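Local atomic coordinates of 122aa long conserved hypothetical protein (Sulfolobus tokodaii, PDB entry 1WOL), a protein that is of unknown function but, as an archaeal HEPN homologue, probably shares the all-helical scaffold of domains related to the C-terminal part of kanamycin nucleotidyltransferase. Residues R13-E16 and E17-A21; S34-C37 and A38-A41; Y20-G24 and G25-L29. One frame throughout, in Å; residues are numbered along the deposited sequence.

Contact 1 of 3, residues R13-E16 and E17-A21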
loop_
_atom_site.group_PDB
_atom_site.type_symbol
_atom_site.label_atom_id
_atom_site.label_comp_id
_atom_site.label_asym_id
_atom_site.label_seq_id
_atom_site.Cartn_x
_atom_site.Cartn_y
_atom_site.Cartn_z
ATOM N N ARG A 13 2.747 -10.584 -3.684
ATOM C CA ARG A 13 2.982 -10.526 -5.157
ATOM C C ARG A 13 2.976 -9.040 -5.600
ATOM O O ARG A 13 3.759 -8.687 -6.530
ATOM C CB ARG A 13 1.718 -11.247 -5.824
ATOM C CG ARG A 13 1.905 -11.394 -7.408
ATOM C CD ARG A 13 3.061 -12.453 -7.623
ATOM N NE ARG A 13 2.963 -12.894 -9.024
ATOM C CZ ARG A 13 3.613 -13.919 -9.420
ATOM N NH1 ARG A 13 4.363 -14.627 -8.441
ATOM N NH2 ARG A 13 3.705 -14.168 -10.723
ATOM N N ASP A 14 2.116 -8.215 -5.022
ATOM C CA ASP A 14 2.080 -6.783 -5.351
ATOM C C ASP A 14 3.471 -6.178 -5.020
ATOM O O ASP A 14 3.956 -5.312 -5.749
ATOM C CB ASP A 14 0.981 -6.052 -4.535
ATOM C CG ASP A 14 -0.415 -6.400 -5.012
ATOM O OD1 ASP A 14 -0.480 -6.876 -6.133
ATOM O OD2 ASP A 14 -1.366 -6.134 -4.279
ATOM N N LEU A 15 4.101 -6.536 -3.852
ATOM C CA LEU A 15 5.467 -6.035 -3.518
ATOM C C LEU A 15 6.452 -6.476 -4.548
ATOM O O LEU A 15 7.293 -5.692 -5.010
ATOM C CB LEU A 15 5.830 -6.508 -2.113
ATOM C CG LEU A 15 7.244 -6.228 -1.762
ATOM C CD1 LEU A 15 7.624 -4.730 -1.723
ATOM C CD2 LEU A 15 7.482 -6.778 -0.249
ATOM N N GLU A 16 6.450 -7.735 -4.923
ATOM C CA GLU A 16 7.391 -8.208 -5.970
ATOM C C GLU A 16 7.182 -7.446 -7.205
ATOM O O GLU A 16 8.194 -7.092 -7.844
ATOM C CB GLU A 16 7.136 -9.754 -6.152
ATOM C CG GLU A 16 8.041 -10.290 -7.267
ATOM C CD GLU A 16 7.888 -11.820 -7.388
ATOM O OE1 GLU A 16 7.972 -12.560 -6.315
ATOM O OE2 GLU A 16 7.880 -12.287 -8.522
ATOM N N GLU A 17 5.927 -7.210 -7.583
ATOM C CA GLU A 17 5.716 -6.464 -8.875
ATOM C C GLU A 17 6.134 -5.006 -8.707
ATOM O O GLU A 17 6.567 -4.463 -9.703
ATOM C CB GLU A 17 4.207 -6.519 -9.114
ATOM C CG GLU A 17 3.816 -7.958 -9.633
ATOM C CD GLU A 17 2.285 -8.104 -9.747
ATOM O OE1 GLU A 17 1.505 -7.283 -9.349
ATOM O OE2 GLU A 17 1.872 -9.242 -10.199
ATOM N N ALA A 18 5.987 -4.433 -7.504
ATOM C CA ALA A 18 6.452 -3.024 -7.342
ATOM C C ALA A 18 7.930 -2.922 -7.533
ATOM O O ALA A 18 8.394 -1.969 -8.149
ATOM C CB ALA A 18 6.027 -2.556 -5.905
ATOM N N ARG A 19 8.685 -3.864 -6.932
ATOM C CA ARG A 19 10.147 -3.825 -7.170
ATOM C C ARG A 19 10.458 -4.020 -8.636
ATOM O O ARG A 19 11.352 -3.364 -9.212
ATOM C CB ARG A 19 10.863 -4.932 -6.386
ATOM C CG ARG A 19 10.699 -4.815 -4.918
ATOM C CD ARG A 19 11.620 -5.889 -4.336
ATOM N NE ARG A 19 11.361 -6.212 -2.933
ATOM C CZ ARG A 19 11.880 -5.610 -1.870
ATOM N NH1 ARG A 19 12.675 -4.547 -1.979
ATOM N NH2 ARG A 19 11.710 -6.178 -0.640
ATOM N N TYR A 20 9.729 -4.961 -9.308
ATOM C CA TYR A 20 9.990 -5.207 -10.725
ATOM C C TYR A 20 9.690 -3.875 -11.526
ATOM O O TYR A 20 10.386 -3.539 -12.471
ATOM C CB TYR A 20 9.060 -6.414 -11.164
ATOM C CG TYR A 20 9.289 -6.773 -12.584
ATOM C CD1 TYR A 20 8.223 -6.579 -13.497
ATOM C CD2 TYR A 20 10.400 -7.378 -12.996
ATOM C CE1 TYR A 20 8.229 -7.001 -14.782
ATOM C CE2 TYR A 20 10.481 -7.804 -14.417
ATOM C CZ TYR A 20 9.338 -7.569 -15.260
ATOM O OH TYR A 20 9.371 -7.849 -16.647
ATOM N N ALA A 21 8.590 -3.217 -11.190
ATOM C CA ALA A 21 8.274 -1.997 -11.916
ATOM C C ALA A 21 9.369 -0.984 -11.674
ATOM O O ALA A 21 9.802 -0.286 -12.629
ATOM C CB ALA A 21 6.929 -1.395 -11.373
#

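Contact 2 of 3, residues S34-C37 and A38-A41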
loop_
_atom_site.group_PDB
_atom_site.type_symbol
_atom_site.label_atom_id
_atom_site.label_comp_id
_atom_site.label_asym_id
_atom_site.label_seq_id
_atom_site.Cartn_x
_atom_site.Cartn_y
_atom_site.Cartn_z
ATOM N N SER A 34 2.702 -0.533 -4.567
ATOM C CA SER A 34 3.023 -0.493 -3.093
ATOM C C SER A 34 1.754 -0.174 -2.312
ATOM O O SER A 34 1.548 -0.762 -1.227
ATOM C CB SER A 34 4.055 0.646 -2.824
ATOM O OG SER A 34 5.265 0.245 -3.494
ATOM N N GLN A 35 0.889 0.748 -2.785
ATOM C CA GLN A 35 -0.333 0.959 -2.077
ATOM C C GLN A 35 -1.224 -0.253 -2.109
ATOM O O GLN A 35 -1.754 -0.600 -1.068
ATOM C CB GLN A 35 -1.076 2.164 -2.638
ATOM C CG GLN A 35 -2.365 2.246 -1.824
ATOM C CD GLN A 35 -3.540 2.660 -2.436
ATOM O OE1 GLN A 35 -3.507 3.723 -2.975
ATOM N NE2 GLN A 35 -4.746 1.889 -2.229
ATOM N N GLN A 36 -1.257 -1.007 -3.232
ATOM C CA GLN A 36 -2.011 -2.238 -3.280
ATOM C C GLN A 36 -1.498 -3.236 -2.308
ATOM O O GLN A 36 -2.297 -3.922 -1.654
ATOM C CB GLN A 36 -1.997 -2.859 -4.671
ATOM C CG GLN A 36 -2.718 -1.958 -5.671
ATOM C CD GLN A 36 -4.238 -2.139 -5.478
ATOM O OE1 GLN A 36 -4.958 -1.106 -5.396
ATOM N NE2 GLN A 36 -4.690 -3.346 -5.345
ATOM N N CYS A 37 -0.137 -3.388 -2.179
ATOM C CA CYS A 37 0.454 -4.256 -1.230
ATOM C C CYS A 37 -0.064 -3.950 0.201
ATOM O O CYS A 37 -0.491 -4.898 0.879
ATOM C CB CYS A 37 1.999 -4.109 -1.346
ATOM S SG CYS A 37 2.830 -5.026 0.064
ATOM N N ALA A 38 0.052 -2.698 0.587
ATOM C CA ALA A 38 -0.330 -2.333 1.975
ATOM C C ALA A 38 -1.800 -2.582 2.209
ATOM O O ALA A 38 -2.170 -3.133 3.271
ATOM C CB ALA A 38 0.082 -0.858 2.208
ATOM N N GLU A 39 -2.613 -2.141 1.211
ATOM C CA GLU A 39 -4.093 -2.331 1.367
ATOM C C GLU A 39 -4.424 -3.835 1.507
ATOM O O GLU A 39 -5.212 -4.212 2.395
ATOM C CB GLU A 39 -4.836 -1.710 0.131
ATOM C CG GLU A 39 -6.411 -1.819 0.418
ATOM C CD GLU A 39 -7.270 -1.574 -0.793
ATOM O OE1 GLU A 39 -6.816 -0.953 -1.798
ATOM O OE2 GLU A 39 -8.458 -2.013 -0.697
ATOM N N LYS A 40 -3.895 -4.737 0.706
ATOM C CA LYS A 40 -4.173 -6.143 0.818
ATOM C C LYS A 40 -3.699 -6.714 2.147
ATOM O O LYS A 40 -4.390 -7.534 2.777
ATOM C CB LYS A 40 -3.626 -6.899 -0.378
ATOM C CG LYS A 40 -4.426 -6.783 -1.775
ATOM C CD LYS A 40 -5.371 -5.661 -2.113
ATOM C CE LYS A 40 -6.041 -5.919 -3.432
ATOM N NZ LYS A 40 -6.980 -4.842 -3.536
ATOM N N ALA A 41 -2.509 -6.345 2.580
ATOM C CA ALA A 41 -2.009 -6.812 3.897
ATOM C C ALA A 41 -2.914 -6.380 5.036
ATOM O O ALA A 41 -3.177 -7.252 5.835
ATOM C CB ALA A 41 -0.614 -6.176 4.084
#

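Contact 3 of 3, residues Y20-G24 and G25-L29. With TBU (tertiary-butyl alcohol), chain B.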
loop_
_atom_site.group_PDB
_atom_site.type_symbol
_atom_site.label_atom_id
_atom_site.label_comp_id
_atom_site.label_asym_id
_atom_site.label_seq_id
_atom_site.Cartn_x
_atom_site.Cartn_y
_atom_site.Cartn_z
ATOM N N TYR A 20 9.729 -4.961 -9.308
ATOM C CA TYR A 20 9.990 -5.207 -10.725
ATOM C C TYR A 20 9.690 -3.875 -11.526
ATOM O O TYR A 20 10.386 -3.539 -12.471
ATOM C CB TYR A 20 9.060 -6.414 -11.164
ATOM C CG TYR A 20 9.289 -6.773 -12.584
ATOM C CD1 TYR A 20 8.223 -6.579 -13.497
ATOM C CD2 TYR A 20 10.400 -7.378 -12.996
ATOM C CE1 TYR A 20 8.229 -7.001 -14.782
ATOM C CE2 TYR A 20 10.481 -7.804 -14.417
ATOM C CZ TYR A 20 9.338 -7.569 -15.260
ATOM O OH TYR A 20 9.371 -7.849 -16.647
ATOM N N ALA A 21 8.590 -3.217 -11.190
ATOM C CA ALA A 21 8.274 -1.997 -11.916
ATOM C C ALA A 21 9.369 -0.984 -11.674
ATOM O O ALA A 21 9.802 -0.286 -12.629
ATOM C CB ALA A 21 6.929 -1.395 -11.373
ATOM N N LYS A 22 9.879 -0.860 -10.463
ATOM C CA LYS A 22 11.000 0.165 -10.226
ATOM C C LYS A 22 12.178 -0.228 -11.097
ATOM O O LYS A 22 12.834 0.650 -11.694
ATOM C CB LYS A 22 11.328 0.125 -8.719
ATOM C CG LYS A 22 12.655 0.899 -8.533
ATOM C CD LYS A 22 13.103 0.814 -7.107
ATOM C CE LYS A 22 14.624 1.333 -7.167
ATOM N NZ LYS A 22 15.273 1.368 -5.866
ATOM N N SER A 23 12.484 -1.522 -11.190
ATOM C CA SER A 23 13.644 -1.936 -12.047
ATOM C C SER A 23 13.497 -1.573 -13.435
ATOM O O SER A 23 14.504 -1.293 -14.129
ATOM C CB SER A 23 13.783 -3.462 -11.864
ATOM O OG SER A 23 14.923 -3.938 -12.585
ATOM N N GLY A 24 12.291 -1.472 -13.931
ATOM C CA GLY A 24 12.044 -1.064 -15.301
ATOM C C GLY A 24 11.945 0.476 -15.544
ATOM O O GLY A 24 11.708 0.954 -16.670
ATOM N N GLY A 25 12.059 1.229 -14.432
ATOM C CA GLY A 25 11.907 2.686 -14.481
ATOM C C GLY A 25 10.469 3.141 -14.337
ATOM O O GLY A 25 10.115 4.371 -14.549
ATOM N N TYR A 26 9.554 2.254 -13.940
ATOM C CA TYR A 26 8.150 2.617 -13.930
ATOM C C TYR A 26 7.699 3.023 -12.574
ATOM O O TYR A 26 7.043 2.269 -11.826
ATOM C CB TYR A 26 7.295 1.464 -14.499
ATOM C CG TYR A 26 7.727 1.017 -15.898
ATOM C CD1 TYR A 26 8.219 -0.285 -16.090
ATOM C CD2 TYR A 26 7.644 1.873 -16.936
ATOM C CE1 TYR A 26 8.614 -0.724 -17.420
ATOM C CE2 TYR A 26 8.071 1.500 -18.254
ATOM C CZ TYR A 26 8.532 0.182 -18.418
ATOM O OH TYR A 26 9.006 -0.217 -19.688
ATOM N N TYR A 27 8.141 4.230 -12.215
ATOM C CA TYR A 27 7.993 4.608 -10.776
ATOM C C TYR A 27 6.604 4.867 -10.315
ATOM O O TYR A 27 6.293 4.542 -9.123
ATOM C CB TYR A 27 8.952 5.845 -10.490
ATOM C CG TYR A 27 10.358 5.550 -10.897
ATOM C CD1 TYR A 27 11.072 6.514 -11.691
ATOM C CD2 TYR A 27 11.038 4.387 -10.564
ATOM C CE1 TYR A 27 12.377 6.307 -12.107
ATOM C CE2 TYR A 27 12.339 4.135 -11.045
ATOM C CZ TYR A 27 13.007 5.141 -11.814
ATOM O OH TYR A 27 14.332 4.888 -12.180
ATOM N N GLU A 28 5.726 5.431 -11.163
ATOM C CA GLU A 28 4.378 5.583 -10.721
ATOM C C GLU A 28 3.675 4.240 -10.489
ATOM O O GLU A 28 2.844 4.070 -9.595
ATOM C CB GLU A 28 3.617 6.443 -11.740
ATOM C CG GLU A 28 2.893 5.666 -12.942
ATOM C CD GLU A 28 3.854 4.955 -13.889
ATOM O OE1 GLU A 28 3.222 4.514 -14.933
ATOM O OE2 GLU A 28 5.046 4.860 -13.712
ATOM N N LEU A 29 4.067 3.253 -11.325
ATOM C CA LEU A 29 3.539 1.892 -11.153
ATOM C C LEU A 29 4.050 1.298 -9.829
ATOM O O LEU A 29 3.284 0.627 -9.194
ATOM C CB LEU A 29 3.956 1.101 -12.420
ATOM C CG LEU A 29 3.392 -0.375 -12.406
ATOM C CD1 LEU A 29 1.910 -0.443 -12.226
ATOM C CD2 LEU A 29 3.895 -1.066 -13.680
HETATM O O TBU B . -1.425 2.213 -13.983
HETATM C C TBU B . -1.300 3.378 -13.109
HETATM C C1 TBU B . -1.244 4.563 -14.060
HETATM C C2 TBU B . 0.003 3.275 -12.246
HETATM C C3 TBU B . -2.472 3.377 -12.229
HETATM O O HOH W 1 15.323 2.486 -11.547
HETATM O O HOH W 2 11.996 -0.660 -19.046
#

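Contact 1 of 3, residues R13-E16 and E17-A21
Four successive i to i+4 backbone hydrogen bonds join Arg13-Glu16 to Glu17-Ala21, among them Glu17 N to Arg13 O at 2.8 Å and the straightest, Arg19 N to Leu15 O at 3.0 Å, with an N-H...O angle of 170°. On this regular helix the Glu17 side chain, with CG anti to the carbonyl carbon (chi1 -76°), turns back along the preceding turn, and its CG rests 3.2 Å from Arg13 O. Its carboxylate ends beside Arg13: Glu17 OE2 is 3.5 Å from Arg13 CG and 4.0 Å from Arg13 NE, a long salt bridge. The guanidinium and carboxylate planes stand 70° apart, so the two groups do not form a flat paired bridge. Across the same carboxylate, Glu17 OE1 is 3.8 Å from Asp14 OD1; that like-charge approach would probably offset part of the attraction to Arg13. Leu15 and Arg19 make a second side-chain pair one turn apart. Leu15 CD1 lies over one guanidinium face, offset toward its rim, and comes 4.2 Å from Arg19 NE. Leu15 also packs on Ile107, Ile111 and Leu114 of helix 100-120, while Ala18 touches Leu33 and Ser34 of helix 27-48. The arrangement is that of an amphipathic helix in a helical bundle, here helix 4-23 of the HEPN domain.

Contact 2 of 3, residues S34-C37 and A38-A41
Hydrogen bonding between Ser34-Cys37 and Ala38-Ala41 is carried by the backbone, in four consecutive i to i+4 bonds. Glu39 N to Gln35 O measures 2.9 Å, Lys40 N to Gln36 O 3.0 Å, and the N-H...O angles are all at least 166°, evidence of an undistorted helix. Van der Waals contact includes the methylenes of Lys40, whose side chain runs beside that of Gln36 in the same direction. A near-eclipsed chi2 (21°) folds the Lys40 chain back at CG, and this brings Lys40 CG and CD each to 3.6 Å from Gln36 O; such a torsion suggests some conformational strain. With an alanine here, the methylene run beside Gln36 would be gone, and the Gln36 side chain would probably be freer to turn. On the buried side Ala38 CB sits 3.7 Å from Ser34 O, and Ala41 CB 3.5 Å from Cys37 O. Among the polar and charged groups, the Glu39 carboxylate passes near the end of Gln35, but its salt bridge is made by OE2 with Lys43, one turn on. Ser34 OG is satisfied by Ala30 O. Small residues, Ser34 and Cys37, meet Ala110 of helix 100-120, and Ala38 meets Leu76 of helix 67-77: this is a central helix of an all-helical bundle, enclosed by neighbours on several flanks.

Contact 3 of 3, residues Y20-G24 and G25-L29
Tyr26 closes over the turn between Tyr20-Gly24 and Gly25-Leu29, and its side chain can be traced outward from the backbone. Tyr26 CB lies 3.6 Å from Ala21 O and also near the methyl of Ala21. With CG anti to the carbonyl carbon (chi1 -55°), the rotation lays one ring face against Gly24 O, which sits over the ring centre, 3.5 Å from the ring plane. CD1 and CE1 both contact this oxygen; Tyr26 CE1 is 3.6 Å from Gly24 O. At the tip, Tyr26 OH is hydrogen-bonded to a water at 3.1 Å, and that water donates to Gly24 O, so one carbonyl is met by both the ring face and a solvent bridge. The backbone here is a Schellman motif ending helix 4-23. Tyr26 N donates to Ala21 O at 2.9 Å and Gly25 N to Lys22 O at 2.9 Å, each donor standing above the plane of the carbonyl that accepts it. Gly25 adopts phi 87°, where a CB would be jammed against the oxygen of Gly24; glycine suits the position. Tyr26 then centres an inverse gamma turn and occupies the N-cap position of the next helix. A second water links Lys22 O to Tyr27 OH, Tyr27 CE2 touches that same carbonyl oxygen, and Gly25 O lies over the centre of one Tyr27 ring face. Further on, Leu29 CG packs on Ala21 CB at 3.8 Å, while Glu28 CG approaches C2 of a bound tertiary-butyl alcohol, also at 3.8 Å. The corner thus joins the end of helix 4-23 to the start of helix 27-48. Helix 100-120 flanks it, with Tyr27 packing on Ala103 and Lys22 salt-bridged to Asp104.

Along the chain the order is contact 1, contact 3, contact 2: contact 1 lies on helix 4-23, contact 3 rounds the turn out of it, and contact 2 lies on helix 27-48. Contacts 1 and 3 share Tyr20 and Ala21, with centres about 8 Å apart. Contacts 1 and 2 have centres about 11 Å apart and touch directly, Asp14 OD2 reaching Gln36 CB at 3.4 Å and Leu15 CB meeting Cys37 SG at 4.0 Å. Contacts 2 and 3, both using helix 27-48, have centres about 16 Å apart and do not touch. Together they describe one helical hairpin of the HEPN domain, its two helices joined by the turn of contact 3 and held against each other where contacts 1 and 2 touch.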